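Local coordinates for uncharacterized protein (Bacteroides ovatus, PDB 3NQK) that is of unknown function but is rich in beta-strands, with an N-terminal region probably related to the E-set folds, at residues Y30-D35 with P311-Q316; T70-R75 with E82-E87; M232-P237 with M241-I246. All coordinates share one frame; numbering follows the deposited sequence.

Interaction 1: residues Y30-D35 with P311-Q316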
loop_
_atom_site.group_PDB
_atom_site.type_symbol
_atom_site.label_atom_id
_atom_site.label_comp_id
_atom_site.label_asym_id
_atom_site.label_seq_id
_atom_site.Cartn_x
_atom_site.Cartn_y
_atom_site.Cartn_z
ATOM N N TYR A 30 -9.747 4.664 8.327
ATOM C CA TYR A 30 -10.167 5.558 7.270
ATOM C C TYR A 30 -10.590 4.773 6.072
ATOM O O TYR A 30 -9.816 3.989 5.540
ATOM C CB TYR A 30 -9.008 6.493 6.901
ATOM C CG TYR A 30 -8.605 7.414 8.045
ATOM C CD1 TYR A 30 -9.267 8.620 8.254
ATOM C CD2 TYR A 30 -7.623 7.042 8.953
ATOM C CE1 TYR A 30 -8.935 9.450 9.312
ATOM C CE2 TYR A 30 -7.275 7.879 10.021
ATOM C CZ TYR A 30 -7.942 9.080 10.190
ATOM O OH TYR A 30 -7.627 9.917 11.249
ATOM N N VAL A 31 -11.829 4.974 5.632
ATOM C CA VAL A 31 -12.332 4.283 4.434
ATOM C C VAL A 31 -12.856 5.284 3.434
ATOM O O VAL A 31 -13.580 6.205 3.789
ATOM C CB VAL A 31 -13.431 3.287 4.789
ATOM C CG1 VAL A 31 -13.000 2.460 5.974
ATOM C CG2 VAL A 31 -14.692 3.991 5.098
ATOM N N ARG A 32 -12.463 5.127 2.183
ATOM C CA ARG A 32 -12.865 6.073 1.157
ATOM C C ARG A 32 -14.290 5.823 0.705
ATOM O O ARG A 32 -14.669 4.687 0.433
ATOM C CB ARG A 32 -11.911 6.020 -0.048
ATOM C CG ARG A 32 -12.427 6.798 -1.277
ATOM C CD ARG A 32 -11.355 6.963 -2.363
ATOM N NE ARG A 32 -10.737 8.298 -2.337
ATOM C CZ ARG A 32 -9.438 8.544 -2.141
ATOM N NH1 ARG A 32 -8.579 7.559 -1.956
ATOM N NH2 ARG A 32 -8.999 9.790 -2.150
ATOM N N TYR A 33 -15.089 6.888 0.662
ATOM C CA TYR A 33 -16.427 6.810 0.109
ATOM C C TYR A 33 -16.299 6.822 -1.398
ATOM O O TYR A 33 -15.908 7.820 -1.971
ATOM C CB TYR A 33 -17.265 7.995 0.571
ATOM C CG TYR A 33 -18.742 7.851 0.275
ATOM C CD1 TYR A 33 -19.227 7.918 -1.034
ATOM C CD2 TYR A 33 -19.656 7.655 1.299
ATOM C CE1 TYR A 33 -20.597 7.779 -1.312
ATOM C CE2 TYR A 33 -21.042 7.508 1.033
ATOM C CZ TYR A 33 -21.497 7.573 -0.265
ATOM O OH TYR A 33 -22.848 7.436 -0.522
ATOM N N LYS A 34 -16.598 5.697 -2.040
ATOM C CA LYS A 34 -16.427 5.589 -3.493
ATOM C C LYS A 34 -17.747 5.587 -4.259
ATOM O O LYS A 34 -18.423 6.610 -4.352
ATOM C CB LYS A 34 -15.599 4.340 -3.855
ATOM C CG LYS A 34 -14.125 4.615 -4.102
ATOM C CD LYS A 34 -13.367 3.336 -4.519
ATOM C CE LYS A 34 -13.281 2.325 -3.355
ATOM N NZ LYS A 34 -12.326 1.214 -3.627
ATOM N N ASP A 35 -18.101 4.445 -4.831
ATOM C CA ASP A 35 -19.210 4.385 -5.776
ATOM C C ASP A 35 -20.442 3.787 -5.120
ATOM O O ASP A 35 -20.460 2.594 -4.739
ATOM C CB ASP A 35 -18.797 3.586 -7.026
ATOM C CG ASP A 35 -17.578 4.224 -7.774
ATOM O OD1 ASP A 35 -17.397 5.475 -7.696
ATOM O OD2 ASP A 35 -16.819 3.468 -8.431
ATOM N N PRO A 311 1.765 4.312 -4.823
ATOM C CA PRO A 311 0.866 4.641 -5.936
ATOM C C PRO A 311 -0.659 4.515 -5.592
ATOM O O PRO A 311 -1.474 5.293 -6.123
ATOM C CB PRO A 311 1.272 3.635 -7.007
ATOM C CG PRO A 311 1.732 2.400 -6.218
ATOM C CD PRO A 311 2.161 2.884 -4.832
ATOM N N ASP A 312 -1.024 3.551 -4.727
ATOM C CA ASP A 312 -2.432 3.376 -4.304
ATOM C C ASP A 312 -2.979 4.667 -3.650
ATOM O O ASP A 312 -2.372 5.211 -2.735
ATOM C CB ASP A 312 -2.558 2.214 -3.327
ATOM C CG ASP A 312 -4.001 1.990 -2.865
ATOM O OD1 ASP A 312 -4.884 1.847 -3.739
ATOM O OD2 ASP A 312 -4.241 1.930 -1.633
ATOM N N GLU A 313 -4.149 5.109 -4.099
ATOM C CA GLU A 313 -4.704 6.401 -3.669
ATOM C C GLU A 313 -5.078 6.456 -2.178
ATOM O O GLU A 313 -4.993 7.515 -1.560
ATOM C CB GLU A 313 -5.911 6.798 -4.544
ATOM C CG GLU A 313 -7.108 5.820 -4.498
ATOM C CD GLU A 313 -8.289 6.298 -5.359
ATOM O OE1 GLU A 313 -8.189 7.395 -5.961
ATOM O OE2 GLU A 313 -9.312 5.579 -5.425
ATOM N N ASP A 314 -5.474 5.325 -1.611
ATOM C CA ASP A 314 -5.862 5.274 -0.189
ATOM C C ASP A 314 -4.656 5.093 0.720
ATOM O O ASP A 314 -4.521 5.770 1.738
ATOM C CB ASP A 314 -6.841 4.116 0.061
ATOM C CG ASP A 314 -8.190 4.331 -0.594
ATOM O OD1 ASP A 314 -8.374 5.361 -1.252
ATOM O OD2 ASP A 314 -9.073 3.462 -0.436
ATOM N N GLN A 315 -3.812 4.129 0.369
ATOM C CA GLN A 315 -2.665 3.754 1.187
ATOM C C GLN A 315 -1.650 4.902 1.309
ATOM O O GLN A 315 -1.023 5.073 2.355
ATOM C CB GLN A 315 -1.995 2.484 0.585
ATOM C CG GLN A 315 -0.700 1.979 1.321
ATOM C CD GLN A 315 -0.979 1.326 2.685
ATOM O OE1 GLN A 315 -1.933 0.551 2.839
ATOM N NE2 GLN A 315 -0.105 1.595 3.659
ATOM N N GLN A 316 -1.549 5.721 0.259
ATOM C CA GLN A 316 -0.541 6.795 0.194
ATOM C C GLN A 316 -0.778 7.954 1.188
ATOM O O GLN A 316 0.150 8.686 1.513
ATOM C CB GLN A 316 -0.437 7.361 -1.255
ATOM C CG GLN A 316 -1.668 8.152 -1.737
ATOM C CD GLN A 316 -1.545 8.652 -3.205
ATOM O OE1 GLN A 316 -0.739 8.145 -3.987
ATOM N NE2 GLN A 316 -2.362 9.636 -3.565
HETATM O O HOH W 1 -9.984 3.567 -2.964
#

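Interaction 2: residues T70-R75 with E82-E87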
loop_
_atom_site.group_PDB
_atom_site.type_symbol
_atom_site.label_atom_id
_atom_site.label_comp_id
_atom_site.label_asym_id
_atom_site.label_seq_id
_atom_site.Cartn_x
_atom_site.Cartn_y
_atom_site.Cartn_z
ATOM N N THR A 70 -19.607 0.369 27.896
ATOM C CA THR A 70 -18.680 0.514 29.009
ATOM C C THR A 70 -17.692 1.640 28.747
ATOM O O THR A 70 -17.487 2.495 29.595
ATOM C CB THR A 70 -17.917 -0.798 29.284
ATOM O OG1 THR A 70 -18.661 -1.585 30.206
ATOM C CG2 THR A 70 -16.523 -0.518 29.880
ATOM N N LEU A 71 -17.102 1.646 27.556
ATOM C CA LEU A 71 -16.143 2.671 27.190
ATOM C C LEU A 71 -16.756 4.059 27.332
ATOM O O LEU A 71 -16.206 4.916 28.008
ATOM C CB LEU A 71 -15.670 2.467 25.764
ATOM C CG LEU A 71 -14.584 3.438 25.312
ATOM C CD1 LEU A 71 -13.322 3.221 26.122
ATOM C CD2 LEU A 71 -14.302 3.280 23.817
ATOM N N ASN A 72 -17.904 4.268 26.695
ATOM C CA ASN A 72 -18.589 5.558 26.761
ATOM C C ASN A 72 -18.734 6.070 28.181
ATOM O O ASN A 72 -18.535 7.254 28.434
ATOM C CB ASN A 72 -19.964 5.476 26.107
ATOM C CG ASN A 72 -19.899 5.546 24.590
ATOM O OD1 ASN A 72 -18.930 6.054 24.013
ATOM N ND2 ASN A 72 -20.942 5.057 23.934
ATOM N N ILE A 73 -19.104 5.186 29.102
ATOM C CA ILE A 73 -19.309 5.580 30.504
ATOM C C ILE A 73 -18.006 5.922 31.160
ATOM O O ILE A 73 -17.922 6.866 31.936
ATOM C CB ILE A 73 -19.963 4.457 31.328
ATOM C CG1 ILE A 73 -21.437 4.320 30.962
ATOM C CG2 ILE A 73 -19.823 4.743 32.838
ATOM C CD1 ILE A 73 -22.161 3.199 31.737
ATOM N N GLU A 74 -16.991 5.127 30.872
ATOM C CA GLU A 74 -15.701 5.302 31.479
ATOM C C GLU A 74 -15.041 6.584 30.987
ATOM O O GLU A 74 -14.480 7.331 31.764
ATOM C CB GLU A 74 -14.798 4.090 31.163
ATOM C CG GLU A 74 -13.571 3.970 32.064
ATOM C CD GLU A 74 -13.938 3.814 33.545
ATOM O OE1 GLU A 74 -15.044 3.289 33.843
ATOM O OE2 GLU A 74 -13.124 4.220 34.405
ATOM N N ARG A 75 -15.148 6.854 29.707
ATOM C CA ARG A 75 -14.428 7.960 29.143
ATOM C C ARG A 75 -15.209 9.270 29.275
ATOM O O ARG A 75 -14.643 10.289 29.631
ATOM C CB ARG A 75 -14.072 7.683 27.669
ATOM C CG ARG A 75 -12.687 8.253 27.229
ATOM C CD ARG A 75 -12.545 9.795 27.542
ATOM N NE ARG A 75 -11.337 10.388 26.946
ATOM N N GLU A 82 -23.685 13.357 24.598
ATOM C CA GLU A 82 -23.367 14.016 23.351
ATOM C C GLU A 82 -21.950 13.631 22.831
ATOM O O GLU A 82 -21.700 13.662 21.625
ATOM C CB GLU A 82 -23.516 15.556 23.473
ATOM C CG GLU A 82 -22.463 16.274 24.336
ATOM C CD GLU A 82 -22.809 16.290 25.815
ATOM O OE1 GLU A 82 -23.843 15.690 26.197
ATOM O OE2 GLU A 82 -22.042 16.912 26.597
ATOM N N LEU A 83 -21.061 13.227 23.733
ATOM C CA LEU A 83 -19.701 12.831 23.347
ATOM C C LEU A 83 -19.570 11.313 23.115
ATOM O O LEU A 83 -18.495 10.832 22.786
ATOM C CB LEU A 83 -18.701 13.235 24.421
ATOM C CG LEU A 83 -18.597 14.700 24.827
ATOM C CD1 LEU A 83 -17.540 14.855 25.944
ATOM C CD2 LEU A 83 -18.255 15.575 23.643
ATOM N N TRP A 84 -20.653 10.573 23.307
ATOM C CA TRP A 84 -20.607 9.103 23.231
ATOM C C TRP A 84 -20.381 8.580 21.832
ATOM O O TRP A 84 -20.804 9.177 20.848
ATOM C CB TRP A 84 -21.917 8.505 23.739
ATOM C CG TRP A 84 -22.016 8.375 25.187
ATOM C CD1 TRP A 84 -21.474 9.201 26.122
ATOM C CD2 TRP A 84 -22.818 7.440 25.894
ATOM N NE1 TRP A 84 -21.836 8.797 27.371
ATOM C CE2 TRP A 84 -22.672 7.721 27.264
ATOM C CE3 TRP A 84 -23.630 6.362 25.504
ATOM C CZ2 TRP A 84 -23.296 6.961 28.256
ATOM C CZ3 TRP A 84 -24.246 5.600 26.490
ATOM C CH2 TRP A 84 -24.073 5.901 27.848
ATOM N N TYR A 85 -19.760 7.420 21.758
ATOM C CA TYR A 85 -19.657 6.700 20.523
ATOM C C TYR A 85 -20.986 5.984 20.271
ATOM O O TYR A 85 -21.704 5.650 21.209
ATOM C CB TYR A 85 -18.534 5.689 20.601
ATOM C CG TYR A 85 -17.174 6.303 20.725
ATOM C CD1 TYR A 85 -16.607 6.978 19.668
ATOM C CD2 TYR A 85 -16.431 6.167 21.889
ATOM C CE1 TYR A 85 -15.343 7.536 19.765
ATOM C CE2 TYR A 85 -15.158 6.711 21.994
ATOM C CZ TYR A 85 -14.623 7.395 20.921
ATOM O OH TYR A 85 -13.361 7.932 21.003
ATOM N N THR A 86 -21.313 5.764 19.012
ATOM C CA THR A 86 -22.547 5.114 18.676
ATOM C C THR A 86 -22.283 3.862 17.864
ATOM O O THR A 86 -21.525 3.884 16.920
ATOM C CB THR A 86 -23.429 6.037 17.908
ATOM O OG1 THR A 86 -23.670 7.210 18.693
ATOM C CG2 THR A 86 -24.769 5.353 17.567
ATOM N N GLU A 87 -22.895 2.756 18.273
ATOM C CA GLU A 87 -22.685 1.489 17.607
ATOM C C GLU A 87 -23.129 1.592 16.174
ATOM O O GLU A 87 -24.192 2.073 15.902
ATOM C CB GLU A 87 -23.448 0.383 18.312
ATOM C CG GLU A 87 -23.242 -0.992 17.686
ATOM C CD GLU A 87 -24.059 -2.074 18.362
ATOM O OE1 GLU A 87 -24.442 -1.889 19.540
ATOM O OE2 GLU A 87 -24.294 -3.120 17.724
#

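Interaction 3: residues M232-P237 with M241-I246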
loop_
_atom_site.group_PDB
_atom_site.type_symbol
_atom_site.label_atom_id
_atom_site.label_comp_id
_atom_site.label_asym_id
_atom_site.label_seq_id
_atom_site.Cartn_x
_atom_site.Cartn_y
_atom_site.Cartn_z
HETATM N N MSE A 232 -23.811 25.383 -1.687
HETATM C CA MSE A 232 -23.873 25.337 -0.230
HETATM C C MSE A 232 -25.294 25.559 0.176
HETATM O O MSE A 232 -25.875 26.571 -0.162
HETATM C CB MSE A 232 -23.014 26.425 0.388
HETATM C CG MSE A 232 -21.541 26.280 0.153
HETATM SE SE MSE A 232 -20.513 27.554 1.207
HETATM C CE MSE A 232 -21.202 27.147 2.948
ATOM N N LYS A 233 -25.859 24.622 0.915
ATOM C CA LYS A 233 -27.246 24.739 1.343
ATOM C C LYS A 233 -27.429 24.087 2.693
ATOM O O LYS A 233 -26.798 23.085 2.985
ATOM C CB LYS A 233 -28.154 24.080 0.320
ATOM C CG LYS A 233 -29.622 24.449 0.457
ATOM C CD LYS A 233 -30.493 23.689 -0.568
ATOM C CE LYS A 233 -31.987 23.980 -0.362
ATOM N NZ LYS A 233 -32.849 23.204 -1.301
ATOM N N GLN A 234 -28.271 24.673 3.536
ATOM C CA GLN A 234 -28.576 24.073 4.834
ATOM C C GLN A 234 -29.183 22.712 4.621
ATOM O O GLN A 234 -29.874 22.483 3.621
ATOM C CB GLN A 234 -29.543 24.949 5.648
ATOM C CG GLN A 234 -31.022 24.876 5.200
ATOM C CD GLN A 234 -31.308 25.673 3.934
ATOM O OE1 GLN A 234 -30.481 26.464 3.484
ATOM N NE2 GLN A 234 -32.505 25.491 3.376
ATOM N N ASP A 235 -28.924 21.802 5.553
ATOM C CA ASP A 235 -29.451 20.439 5.474
ATOM C C ASP A 235 -30.896 20.427 5.927
ATOM O O ASP A 235 -31.720 19.742 5.349
ATOM C CB ASP A 235 -28.619 19.499 6.353
ATOM C CG ASP A 235 -29.136 18.079 6.345
ATOM O OD1 ASP A 235 -28.911 17.367 5.347
ATOM O OD2 ASP A 235 -29.712 17.658 7.362
ATOM N N ASP A 236 -31.193 21.214 6.971
ATOM C CA ASP A 236 -32.546 21.318 7.515
ATOM C C ASP A 236 -33.518 21.835 6.469
ATOM O O ASP A 236 -33.457 22.990 6.080
ATOM C CB ASP A 236 -32.566 22.253 8.735
ATOM C CG ASP A 236 -33.952 22.314 9.423
ATOM O OD1 ASP A 236 -34.925 21.709 8.901
ATOM O OD2 ASP A 236 -34.055 22.964 10.486
ATOM N N PRO A 237 -34.455 20.989 6.052
ATOM C CA PRO A 237 -35.408 21.426 5.033
ATOM C C PRO A 237 -36.185 22.692 5.418
ATOM O O PRO A 237 -36.524 23.472 4.543
ATOM C CB PRO A 237 -36.361 20.222 4.888
ATOM C CG PRO A 237 -36.020 19.287 6.042
ATOM C CD PRO A 237 -34.635 19.570 6.426
HETATM N N MSE A 241 -32.334 27.712 11.123
HETATM C CA MSE A 241 -31.191 28.587 11.376
HETATM C C MSE A 241 -31.151 29.771 10.412
HETATM O O MSE A 241 -30.248 30.589 10.485
HETATM C CB MSE A 241 -29.866 27.812 11.301
HETATM C CG MSE A 241 -29.458 27.356 9.921
HETATM SE SE MSE A 241 -27.538 27.020 9.823
HETATM C CE MSE A 241 -27.594 25.690 8.449
ATOM N N GLU A 242 -32.141 29.861 9.520
ATOM C CA GLU A 242 -32.221 30.957 8.555
ATOM C C GLU A 242 -30.880 31.139 7.809
ATOM O O GLU A 242 -30.333 32.255 7.734
ATOM C CB GLU A 242 -32.636 32.282 9.243
ATOM C CG GLU A 242 -34.079 32.294 9.870
ATOM C CD GLU A 242 -35.205 32.086 8.821
ATOM O OE1 GLU A 242 -35.094 32.619 7.682
ATOM O OE2 GLU A 242 -36.203 31.400 9.147
ATOM N N PHE A 243 -30.358 30.040 7.277
ATOM C CA PHE A 243 -29.168 30.090 6.477
ATOM C C PHE A 243 -29.436 30.848 5.214
ATOM O O PHE A 243 -30.488 30.694 4.606
ATOM C CB PHE A 243 -28.721 28.692 6.119
ATOM C CG PHE A 243 -27.545 28.654 5.197
ATOM C CD1 PHE A 243 -26.252 28.795 5.693
ATOM C CD2 PHE A 243 -27.721 28.448 3.825
ATOM C CE1 PHE A 243 -25.142 28.736 4.840
ATOM C CE2 PHE A 243 -26.618 28.384 2.966
ATOM C CZ PHE A 243 -25.330 28.535 3.473
ATOM N N GLU A 244 -28.446 31.629 4.779
ATOM C CA GLU A 244 -28.577 32.442 3.578
ATOM C C GLU A 244 -27.199 32.651 2.920
ATOM O O GLU A 244 -26.319 33.293 3.482
ATOM C CB GLU A 244 -29.211 33.786 3.932
ATOM C CG GLU A 244 -29.828 34.533 2.746
ATOM C CD GLU A 244 -30.209 35.986 3.103
ATOM O OE1 GLU A 244 -30.276 36.307 4.323
ATOM O OE2 GLU A 244 -30.411 36.803 2.164
ATOM N N LEU A 245 -27.016 32.064 1.748
ATOM C CA LEU A 245 -25.764 32.168 1.030
ATOM C C LEU A 245 -25.630 33.558 0.422
ATOM O O LEU A 245 -26.597 34.105 -0.105
ATOM C CB LEU A 245 -25.716 31.113 -0.067
ATOM C CG LEU A 245 -24.394 30.955 -0.808
ATOM C CD1 LEU A 245 -23.305 30.468 0.130
ATOM C CD2 LEU A 245 -24.564 29.992 -2.004
ATOM N N ILE A 246 -24.438 34.127 0.500
ATOM C CA ILE A 246 -24.176 35.449 -0.077
ATOM C C ILE A 246 -23.079 35.369 -1.152
ATOM O O ILE A 246 -21.922 35.098 -0.853
ATOM C CB ILE A 246 -23.751 36.438 1.004
ATOM C CG1 ILE A 246 -24.897 36.651 1.986
ATOM C CG2 ILE A 246 -23.296 37.799 0.370
ATOM C CD1 ILE A 246 -24.500 37.429 3.219
HETATM O O HOH W 2 -31.858 24.931 10.767
#

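Interaction 1: residues Y30-D35 with P311-Q316
A salt bridge at the surface ties the end of strand 27-32 to the C-terminal tail that follows strand 292-307. Arg32 meets Glu313 and Asp314 here, two acidic neighbours that use its guanidinium differently. Asp314 comes in at the edge, its carboxylate turned only 28° from the guanidinium plane, and NH1 is hydrogen-bonded to OD1 of Asp314; the modelled spacing is very short, so its exact length is doubtful. Glu313 instead lies over one face: its CG sits 3.4 Å from NH1 of Arg32, and its carboxylate is stacked on the guanidinium with the planes 30° apart. OE1 of Glu313 stays 4.0 Å from NH1 of Arg32, well out of plane, an attraction of charge alone. With chi1 of Glu313 at 61°, CG lies between the backbone N and the carbonyl carbon, and the extended chain beyond it crosses the arginine. A water donates to OD2 of Asp314 at 2.7 Å and to OE2 of Glu313 at 3.2 Å, joining the two carboxylates. NH2 of Arg32 has its own partner, OD1 of Asn159. Within the tail, OD2 of Asp312 accepts from the backbone N of Gln315, an Asx motif at the start of the helically coiled residues that carry both acids.

Interaction 2: residues T70-R75 with E82-E87
Asn72 lays its CB over the indole of Trp84, a CH-pi contact with CB 3.6 Å from the centroid of the five-membered ring and 16° off the ring normal. Beyond CB the amide turns to the backbone of Tyr85 and grips it twice. OD1 of Asn72 accepts from the N of Tyr85 at 2.8 Å, nearly straight at 166°, and ND2 of Asn72 donates to the O of Tyr85 at 2.9 Å. The side-chain amide thus takes both backbone hydrogen-bonding groups of one residue, much as a neighbouring strand would, and the pair of bonds fixes the rotation of the amide. By this clamp helix 65-76 is fastened to the chain leading into strand 86-87, which runs parallel to strand 125-133 in the mixed sheet. On the tyrosine side, Leu71 has CG anti to its N (chi1 -176°), which carries CD2 to 4.0 Å from CE2 of Tyr85. Ile73 reaches the indole as well, with CG1 4.2 Å from CZ2 of Trp84. Both aromatic residues have polar partners elsewhere: NE1 of Trp84 donates to the O of Ser77, and OH of Tyr85 is hydrogen-bonded to OD2 of Asp24, while Lys124 makes a cation-pi contact with the tyrosine ring.

Interaction 3: residues M232-P237 with M241-I246
The chain doubles back between 232-234 and 241-245, the two runs pointing 164° apart, yet they stand too far from each other to pair as strands: the CA atoms of Gln234 and Phe243 are 6.3 Å apart and those of Met232 and Leu245 7.2 Å. Side chains fill the space. Phe243 lies at the middle, with CG anti to the backbone N (chi1 176°) and the ring directed at the opposite run. Its edge meets the carbonyl of Met232, whose O is 3.7 Å from CE2 of Phe243. OE1 of Gln234 approaches CD2 of the same ring to 3.4 Å, the amide tilted 48° against it. On one flank the selenomethionine Met241 brings its CE to 3.5 Å from CB of Gln234; on the other, CD1 of Leu245 packs at 4.1 Å against CB of Met232, also a selenomethionine. An alanine in place of Phe243 would probably open a gap between the runs and leave Met232 and Gln234 without the ring they pack on. Ile220 and Tyr275, from strands 219-224 and 264-279, also touch this ring. At the turn, a water donates to OD2 of Asp236 and accepts from the N of Met241. Apart from the water bridge, apolar packing and carbonyl oxygens set against ring carbons make the contact, so it probably depends more on side-chain shape than on directional bonds.

Along the chain, interactions 2 and 3 follow one another, and both fall within the long span that interaction 1 closes between residue 35 and residue 311. Interaction 2 belongs to the DUF4973 range and interaction 3 to the BT_3044-like C-terminal range; interaction 1 brings strand 27-32 of the former against the tail after strand 292-307. Interactions 1 and 2 reach the same mixed sheet, which joins strands of both ranges, their centres about 28 Å apart. Interaction 3 belongs to the large antiparallel sheet of the C-terminal range, its centre about 31 Å from each of the other centres. None touches another; nearest atoms lie about 11 to 17 Å apart, so they are separate local contacts.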